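Local coordinates for carboxylic ester hydrolase (Aspergillus niger, PDB 7K4O), which hydrolyses ester bonds of tannins as a fungal serine esterase of the tannase family, with gallic acid bound in its pocket, at residues 452-461 and 513-521; 85-93 and 107-118. All coordinates share one frame; numbering follows the deposited sequence.

Interaction 1: 452-461 and 513-521; sequences NEWYRLYTVP and QLCAWPLRP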
# COMPACT_ATOMS: atom_id res chain seq x y z
N ASN A 452 2.10 16.35 12.27
CA ASN A 452 1.67 16.91 10.97
C ASN A 452 2.70 17.89 10.41
O ASN A 452 2.57 18.23 9.21
CB ASN A 452 0.25 17.51 11.05
CG ASN A 452 -0.82 16.45 10.84
OD1 ASN A 452 -0.55 15.40 10.24
ND2 ASN A 452 -2.04 16.68 11.37
N GLU A 453 3.71 18.24 11.15
CA GLU A 453 4.85 19.01 10.55
C GLU A 453 5.63 18.11 9.56
O GLU A 453 6.35 18.65 8.69
CB GLU A 453 5.83 19.46 11.62
CG GLU A 453 5.31 20.54 12.58
CD GLU A 453 6.29 20.90 13.68
OE1 GLU A 453 5.93 21.67 14.58
OE2 GLU A 453 7.41 20.36 13.68
N TRP A 454 5.58 16.79 9.68
CA TRP A 454 6.49 15.92 8.88
C TRP A 454 5.85 14.60 8.41
O TRP A 454 6.40 13.96 7.53
CB TRP A 454 7.81 15.70 9.63
CG TRP A 454 7.64 15.00 10.93
CD1 TRP A 454 7.31 15.59 12.12
CD2 TRP A 454 7.74 13.58 11.19
NE1 TRP A 454 7.25 14.65 13.12
CE2 TRP A 454 7.47 13.41 12.58
CE3 TRP A 454 8.04 12.45 10.43
CZ2 TRP A 454 7.50 12.16 13.20
CZ3 TRP A 454 7.99 11.20 11.06
CH2 TRP A 454 7.75 11.08 12.41
N TYR A 455 4.73 14.16 8.94
CA TYR A 455 4.07 12.89 8.54
C TYR A 455 2.58 13.18 8.44
O TYR A 455 1.92 13.34 9.45
CB TYR A 455 4.37 11.76 9.54
CG TYR A 455 3.54 10.50 9.40
CD1 TYR A 455 2.84 10.20 8.22
CD2 TYR A 455 3.48 9.57 10.44
CE1 TYR A 455 2.05 9.04 8.12
CE2 TYR A 455 2.73 8.40 10.33
CZ TYR A 455 1.97 8.16 9.19
OH TYR A 455 1.20 7.05 9.10
N ARG A 456 2.10 13.32 7.22
CA ARG A 456 0.72 13.69 6.89
C ARG A 456 0.04 12.53 6.20
O ARG A 456 0.63 11.84 5.37
CB ARG A 456 0.71 14.99 6.06
CG ARG A 456 1.34 16.15 6.80
CD ARG A 456 1.49 17.44 5.97
NE ARG A 456 0.19 18.03 5.80
CZ ARG A 456 -0.44 18.78 6.71
NH1 ARG A 456 0.11 19.09 7.86
NH2 ARG A 456 -1.64 19.25 6.41
N LEU A 457 -1.23 12.34 6.57
CA LEU A 457 -2.06 11.22 6.15
C LEU A 457 -3.35 11.75 5.50
O LEU A 457 -4.00 12.66 6.09
CB LEU A 457 -2.39 10.38 7.39
CG LEU A 457 -3.45 9.30 7.19
CD1 LEU A 457 -3.01 8.23 6.19
CD2 LEU A 457 -3.77 8.69 8.55
N TYR A 458 -3.71 11.17 4.38
CA TYR A 458 -4.86 11.64 3.57
C TYR A 458 -5.68 10.44 3.13
O TYR A 458 -5.13 9.51 2.53
CB TYR A 458 -4.39 12.44 2.35
CG TYR A 458 -3.42 13.55 2.64
CD1 TYR A 458 -2.07 13.27 2.72
CD2 TYR A 458 -3.82 14.88 2.77
CE1 TYR A 458 -1.13 14.26 2.95
CE2 TYR A 458 -2.88 15.87 3.00
CZ TYR A 458 -1.53 15.57 3.08
OH TYR A 458 -0.55 16.52 3.32
N THR A 459 -7.00 10.44 3.37
CA THR A 459 -7.85 9.42 2.73
C THR A 459 -8.35 9.91 1.39
O THR A 459 -8.41 11.17 1.15
CB THR A 459 -8.98 8.92 3.66
OG1 THR A 459 -10.03 9.89 3.76
CG2 THR A 459 -8.48 8.56 5.04
N VAL A 460 -8.64 8.99 0.49
CA VAL A 460 -9.03 9.35 -0.90
C VAL A 460 -10.50 8.96 -1.08
O VAL A 460 -10.82 7.77 -1.22
CB VAL A 460 -8.13 8.68 -1.95
CG1 VAL A 460 -8.42 9.24 -3.33
CG2 VAL A 460 -6.65 8.86 -1.57
N PRO A 461 -11.40 9.97 -1.19
CA PRO A 461 -12.83 9.69 -1.39
C PRO A 461 -13.12 8.74 -2.53
O PRO A 461 -12.63 8.88 -3.64
CB PRO A 461 -13.43 11.08 -1.71
CG PRO A 461 -12.55 12.03 -0.98
CD PRO A 461 -11.15 11.41 -1.06
N GLN A 513 -8.78 18.70 -3.86
CA GLN A 513 -7.85 18.69 -2.73
C GLN A 513 -8.30 17.63 -1.72
O GLN A 513 -9.51 17.48 -1.49
CB GLN A 513 -7.77 20.08 -2.14
CG GLN A 513 -7.19 21.13 -3.11
CD GLN A 513 -5.80 20.75 -3.58
OE1 GLN A 513 -4.96 20.43 -2.76
NE2 GLN A 513 -5.56 20.83 -4.89
N LEU A 514 -7.33 17.01 -1.04
CA LEU A 514 -7.63 16.02 0.04
C LEU A 514 -7.22 16.57 1.39
O LEU A 514 -6.10 17.09 1.57
CB LEU A 514 -6.91 14.70 -0.27
CG LEU A 514 -7.05 14.10 -1.64
CD1 LEU A 514 -6.18 12.84 -1.77
CD2 LEU A 514 -8.50 13.74 -1.95
N CYS A 515 -8.15 16.53 2.36
CA CYS A 515 -7.93 16.96 3.75
C CYS A 515 -6.91 16.05 4.44
O CYS A 515 -6.91 14.82 4.18
CB CYS A 515 -9.24 16.92 4.55
SG CYS A 515 -10.47 18.08 3.89
N ALA A 516 -6.06 16.65 5.25
CA ALA A 516 -5.05 15.97 6.09
C ALA A 516 -5.71 15.56 7.38
O ALA A 516 -6.30 16.41 8.08
CB ALA A 516 -3.88 16.88 6.38
N TRP A 517 -5.59 14.28 7.69
CA TRP A 517 -5.98 13.73 9.01
C TRP A 517 -5.43 14.62 10.09
O TRP A 517 -4.29 15.06 10.02
CB TRP A 517 -5.44 12.28 9.14
CG TRP A 517 -5.84 11.62 10.42
CD1 TRP A 517 -5.11 11.52 11.56
CD2 TRP A 517 -7.14 11.09 10.73
NE1 TRP A 517 -5.87 10.94 12.55
CE2 TRP A 517 -7.12 10.69 12.07
CE3 TRP A 517 -8.34 10.99 10.00
CZ2 TRP A 517 -8.24 10.16 12.71
CZ3 TRP A 517 -9.44 10.42 10.62
CH2 TRP A 517 -9.39 10.05 11.96
N PRO A 518 -6.15 14.91 11.19
CA PRO A 518 -7.48 14.38 11.52
C PRO A 518 -8.69 15.21 11.07
O PRO A 518 -9.81 14.90 11.49
CB PRO A 518 -7.44 14.41 13.05
CG PRO A 518 -6.64 15.64 13.37
CD PRO A 518 -5.59 15.69 12.29
N LEU A 519 -8.46 16.16 10.16
CA LEU A 519 -9.58 16.90 9.55
C LEU A 519 -10.28 15.98 8.56
O LEU A 519 -9.66 15.04 7.98
CB LEU A 519 -9.03 18.17 8.87
CG LEU A 519 -8.28 19.13 9.80
CD1 LEU A 519 -7.68 20.27 8.99
CD2 LEU A 519 -9.21 19.67 10.88
N ARG A 520 -11.57 16.23 8.32
CA ARG A 520 -12.36 15.49 7.32
C ARG A 520 -12.99 16.48 6.33
O ARG A 520 -13.23 17.64 6.71
CB ARG A 520 -13.53 14.72 7.95
CG ARG A 520 -13.23 13.83 9.13
CD ARG A 520 -12.13 12.83 8.91
NE ARG A 520 -12.32 11.95 7.78
CZ ARG A 520 -11.39 11.74 6.83
NH1 ARG A 520 -10.23 12.39 6.85
NH2 ARG A 520 -11.64 10.89 5.87
N PRO A 521 -13.31 16.05 5.09
CA PRO A 521 -13.87 16.95 4.09
C PRO A 521 -15.36 17.21 4.34
O PRO A 521 -16.09 16.31 4.69
CB PRO A 521 -13.68 16.23 2.77
CG PRO A 521 -13.64 14.77 3.16
CD PRO A 521 -12.94 14.76 4.49
O HOH W 1 -2.17 14.26 8.45
O HOH W 2 -8.48 12.62 4.55
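The R520 guanidinium meets T459 edge-on: NH2 donates to OG1 at 2.8 Å, nearly straight (160°) and in the guanidinium plane, while CD of P521 covers one face over its centre. The bond joins segment 513-521, a loop between two short strands, to 455-460, an outermost strand of the alpha/beta-hydrolase sheet. R520 NE forms a salt bridge with D267 and NH1 bonds L519 O; D417 in turn bonds T459 OG1. The Y458 ring has the carbonyl O of L514 at its edge, 3.4 Å from CD2, and its hydroxyl bonds P495. R456 NH1 donates to N452 O in the guanidinium plane; NH2, which bonds T496 O, comes within 3.3 Å of A516 CB. The W517 indole has CB of its neighbour P518 on one face; CG anti to the backbone N (chi1 -178°) sets it alongside L457, pointing the same way. W517 N donates to L457 O at 2.8 Å. One water links T459 N, C515 O and R520 NH1; another accepts from L457 N and bridges toward N452 OD1 and W517 O. L514 packs CD2 on CD of P461. N452 ND2 reaches the carbonyl O of W517, in its plane, at 3.1 Å.

Interaction 2: 85-93 and 107-118; sequences DFQNRWLST and LPGGVMYGAASG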
# COMPACT_ATOMS: atom_id res chain seq x y z
N ASP A 85 18.80 16.27 -18.04
CA ASP A 85 17.50 16.15 -17.35
C ASP A 85 17.64 15.72 -15.88
O ASP A 85 16.66 15.81 -15.17
CB ASP A 85 16.66 15.07 -18.03
CG ASP A 85 16.19 15.45 -19.45
OD1 ASP A 85 15.96 16.66 -19.68
OD2 ASP A 85 16.01 14.49 -20.29
N PHE A 86 18.82 15.32 -15.48
CA PHE A 86 19.06 14.85 -14.08
C PHE A 86 19.00 16.06 -13.14
O PHE A 86 19.59 17.15 -13.43
CB PHE A 86 20.42 14.21 -13.98
CG PHE A 86 20.76 13.77 -12.58
CD1 PHE A 86 20.01 12.80 -11.91
CD2 PHE A 86 21.79 14.36 -11.89
CE1 PHE A 86 20.35 12.43 -10.62
CE2 PHE A 86 22.16 13.97 -10.61
CZ PHE A 86 21.43 13.00 -9.97
N GLN A 87 18.27 15.91 -12.04
CA GLN A 87 18.00 17.03 -11.09
C GLN A 87 18.40 16.64 -9.67
O GLN A 87 17.70 17.10 -8.72
CB GLN A 87 16.54 17.44 -11.21
CG GLN A 87 16.30 18.03 -12.59
CD GLN A 87 15.09 18.89 -12.79
OE1 GLN A 87 14.01 18.65 -12.30
NE2 GLN A 87 15.26 19.90 -13.63
N ASN A 88 19.44 15.87 -9.49
CA ASN A 88 20.01 15.59 -8.16
C ASN A 88 18.93 14.88 -7.32
O ASN A 88 18.78 15.18 -6.12
CB ASN A 88 20.56 16.84 -7.43
CG ASN A 88 21.82 17.38 -8.08
OD1 ASN A 88 22.23 16.89 -9.14
ND2 ASN A 88 22.52 18.24 -7.36
N ARG A 89 18.28 13.87 -7.92
CA ARG A 89 17.24 13.10 -7.23
C ARG A 89 17.51 11.61 -7.44
O ARG A 89 17.94 11.20 -8.52
CB ARG A 89 15.85 13.50 -7.71
CG ARG A 89 15.50 14.95 -7.39
CD ARG A 89 14.13 15.37 -7.98
NE ARG A 89 13.92 16.79 -7.71
CZ ARG A 89 13.56 17.70 -8.60
NH1 ARG A 89 13.28 17.35 -9.84
NH2 ARG A 89 13.53 18.99 -8.24
N TRP A 90 17.11 10.86 -6.42
CA TRP A 90 17.05 9.38 -6.43
C TRP A 90 15.60 9.00 -6.09
O TRP A 90 15.06 9.57 -5.13
CB TRP A 90 18.04 8.78 -5.42
CG TRP A 90 17.78 7.33 -5.17
CD1 TRP A 90 17.06 6.79 -4.14
CD2 TRP A 90 18.17 6.22 -6.00
NE1 TRP A 90 16.99 5.40 -4.27
CE2 TRP A 90 17.64 5.04 -5.42
CE3 TRP A 90 18.88 6.10 -7.20
CZ2 TRP A 90 17.82 3.78 -5.97
CZ3 TRP A 90 19.03 4.85 -7.78
CH2 TRP A 90 18.49 3.70 -7.18
N LEU A 91 15.04 8.02 -6.78
CA LEU A 91 13.75 7.43 -6.41
C LEU A 91 13.91 5.91 -6.28
O LEU A 91 14.17 5.22 -7.30
CB LEU A 91 12.67 7.74 -7.44
CG LEU A 91 11.32 7.16 -7.08
CD1 LEU A 91 10.76 7.81 -5.87
CD2 LEU A 91 10.32 7.26 -8.26
N SER A 92 13.67 5.41 -5.07
CA SER A 92 13.43 3.96 -4.84
C SER A 92 11.97 3.65 -5.16
O SER A 92 11.10 4.40 -4.80
CB SER A 92 13.77 3.57 -3.39
OG SER A 92 15.16 3.50 -3.17
N THR A 93 11.71 2.47 -5.73
CA THR A 93 10.37 1.97 -6.06
C THR A 93 10.29 0.53 -5.55
O THR A 93 11.33 -0.11 -5.36
CB THR A 93 10.06 2.03 -7.56
OG1 THR A 93 10.89 1.07 -8.22
CG2 THR A 93 10.29 3.42 -8.12
N LEU A 107 9.11 2.98 -12.15
CA LEU A 107 10.35 3.67 -12.53
C LEU A 107 10.09 4.93 -13.37
O LEU A 107 10.81 5.92 -13.17
CB LEU A 107 11.32 2.73 -13.24
CG LEU A 107 11.78 1.50 -12.47
CD1 LEU A 107 12.64 0.64 -13.34
CD2 LEU A 107 12.55 1.94 -11.25
N PRO A 108 9.10 5.00 -14.29
CA PRO A 108 8.92 6.24 -15.07
C PRO A 108 8.63 7.45 -14.18
O PRO A 108 8.95 8.57 -14.55
CB PRO A 108 7.67 5.94 -15.92
CG PRO A 108 7.71 4.41 -16.10
CD PRO A 108 8.21 3.91 -14.75
N GLY A 109 7.97 7.23 -13.03
CA GLY A 109 7.55 8.29 -12.13
C GLY A 109 8.74 8.99 -11.51
O GLY A 109 8.53 10.07 -10.91
N GLY A 110 9.92 8.40 -11.52
CA GLY A 110 11.14 9.10 -11.10
C GLY A 110 11.82 9.81 -12.25
O GLY A 110 12.19 10.98 -12.13
N VAL A 111 12.00 9.10 -13.33
CA VAL A 111 12.77 9.62 -14.50
C VAL A 111 12.12 10.92 -14.98
O VAL A 111 12.85 11.88 -15.29
CB VAL A 111 12.85 8.59 -15.61
CG1 VAL A 111 13.41 9.19 -16.89
CG2 VAL A 111 13.65 7.39 -15.18
N MET A 112 10.80 11.00 -14.94
CA MET A 112 10.13 12.21 -15.49
C MET A 112 10.35 13.42 -14.55
O MET A 112 10.12 14.55 -15.02
CB MET A 112 8.66 11.99 -15.75
CG MET A 112 7.84 11.84 -14.51
SD MET A 112 6.06 11.69 -14.81
CE MET A 112 5.98 10.22 -15.82
N TYR A 113 10.80 13.22 -13.30
CA TYR A 113 11.19 14.32 -12.38
C TYR A 113 12.71 14.39 -12.24
O TYR A 113 13.22 14.97 -11.27
CB TYR A 113 10.46 14.16 -11.05
CG TYR A 113 9.00 14.43 -11.16
CD1 TYR A 113 8.49 15.72 -11.31
CD2 TYR A 113 8.10 13.40 -11.28
CE1 TYR A 113 7.13 15.94 -11.50
CE2 TYR A 113 6.75 13.61 -11.51
CZ TYR A 113 6.25 14.90 -11.62
OH TYR A 113 4.91 15.14 -11.82
N GLY A 114 13.47 13.86 -13.20
CA GLY A 114 14.93 13.93 -13.21
C GLY A 114 15.59 13.14 -12.12
O GLY A 114 16.72 13.48 -11.71
N ALA A 115 14.94 12.04 -11.69
CA ALA A 115 15.51 11.13 -10.67
C ALA A 115 16.03 9.87 -11.32
O ALA A 115 15.29 9.23 -12.10
CB ALA A 115 14.49 10.82 -9.62
N ALA A 116 17.24 9.50 -10.95
CA ALA A 116 17.72 8.11 -11.09
C ALA A 116 16.73 7.26 -10.32
O ALA A 116 16.44 7.58 -9.16
CB ALA A 116 19.16 7.98 -10.65
N SER A 117 16.17 6.23 -10.94
CA SER A 117 15.02 5.48 -10.38
C SER A 117 15.36 3.99 -10.35
O SER A 117 15.87 3.44 -11.33
CB SER A 117 13.80 5.72 -11.24
OG SER A 117 13.48 7.12 -11.29
N GLY A 118 15.19 3.35 -9.20
CA GLY A 118 15.65 1.97 -9.02
C GLY A 118 14.61 1.00 -8.50
O GLY A 118 13.66 1.37 -7.79
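L107 opens the contact: its CD2 lies 3.6 Å from T93 OG1, the two side chains crossing at about a right angle. The short helix 108-111 then passes beside strand 89-93. At G110 the backbone comes close enough for L91 CD2 to sit 3.5 Å from its N, with no side chain in between. Y113 turns its ring off to helix 481-491 and the bound 2-[2-(2-ethoxyethoxy)ethoxy]ethanol, but its carbonyl stays with the contact: R89 NH1 donates to Y113 O at 2.8 Å, in the guanidinium plane. The arginine chain runs extended from CG to NE to get there, and NE forms a salt bridge with E490. G114, with positive phi, is the C-prime residue of a Schellman motif, A115 N bonding G110 O and G114 N bonding V111 O. Its own O accepts from Q87 N in the carbonyl plane, on a lone pair, while CD1 of F86 approaches the same oxygen. From here the chain runs parallel to 89-93, the two axes 20° apart. A115 puts CB 3.6 Å from R89 CB. A116 N bonds R89 O only weakly, whereas A116 O receives L91 N at 2.8 Å; A116 CB packs against CE3 of W90, whose CG anti to the backbone N (chi1 166°) brings the indole obliquely against the neighbouring strand. S117 turns OG back to A115 O and meets L91 CB. At G118, N donates to L91 O, and CH2 of W90 lies 3.8 Å from CA. G118 O takes both T93 N and T93 OG1, the hydroxyl at 2.8 Å from above the carbonyl plane. Strand, helix and parallel strand form the beta-alpha-beta crossover of an alpha/beta-hydrolase sheet.

Interactions 1 and 2 reach the same mixed sheet at well-separated places, their centres about 26 Å apart and their nearest atoms about 14 Å apart, without touching. Interaction 2 comes first along the chain and closes before interaction 1 opens. It joins neighbouring strands 89-93 and 115-120 inside the sheet; interaction 1 lies at strand 455-460, an outermost strand, which a later loop covers. Strands 179-185, 205-209 and 410-416 lie between 89-93 and 455-460. The first of these leads into S186, part of a probable Ser-His-Asp triad with H465 and D419, so the two contacts build parts of one hydrolase core on either side of that strand.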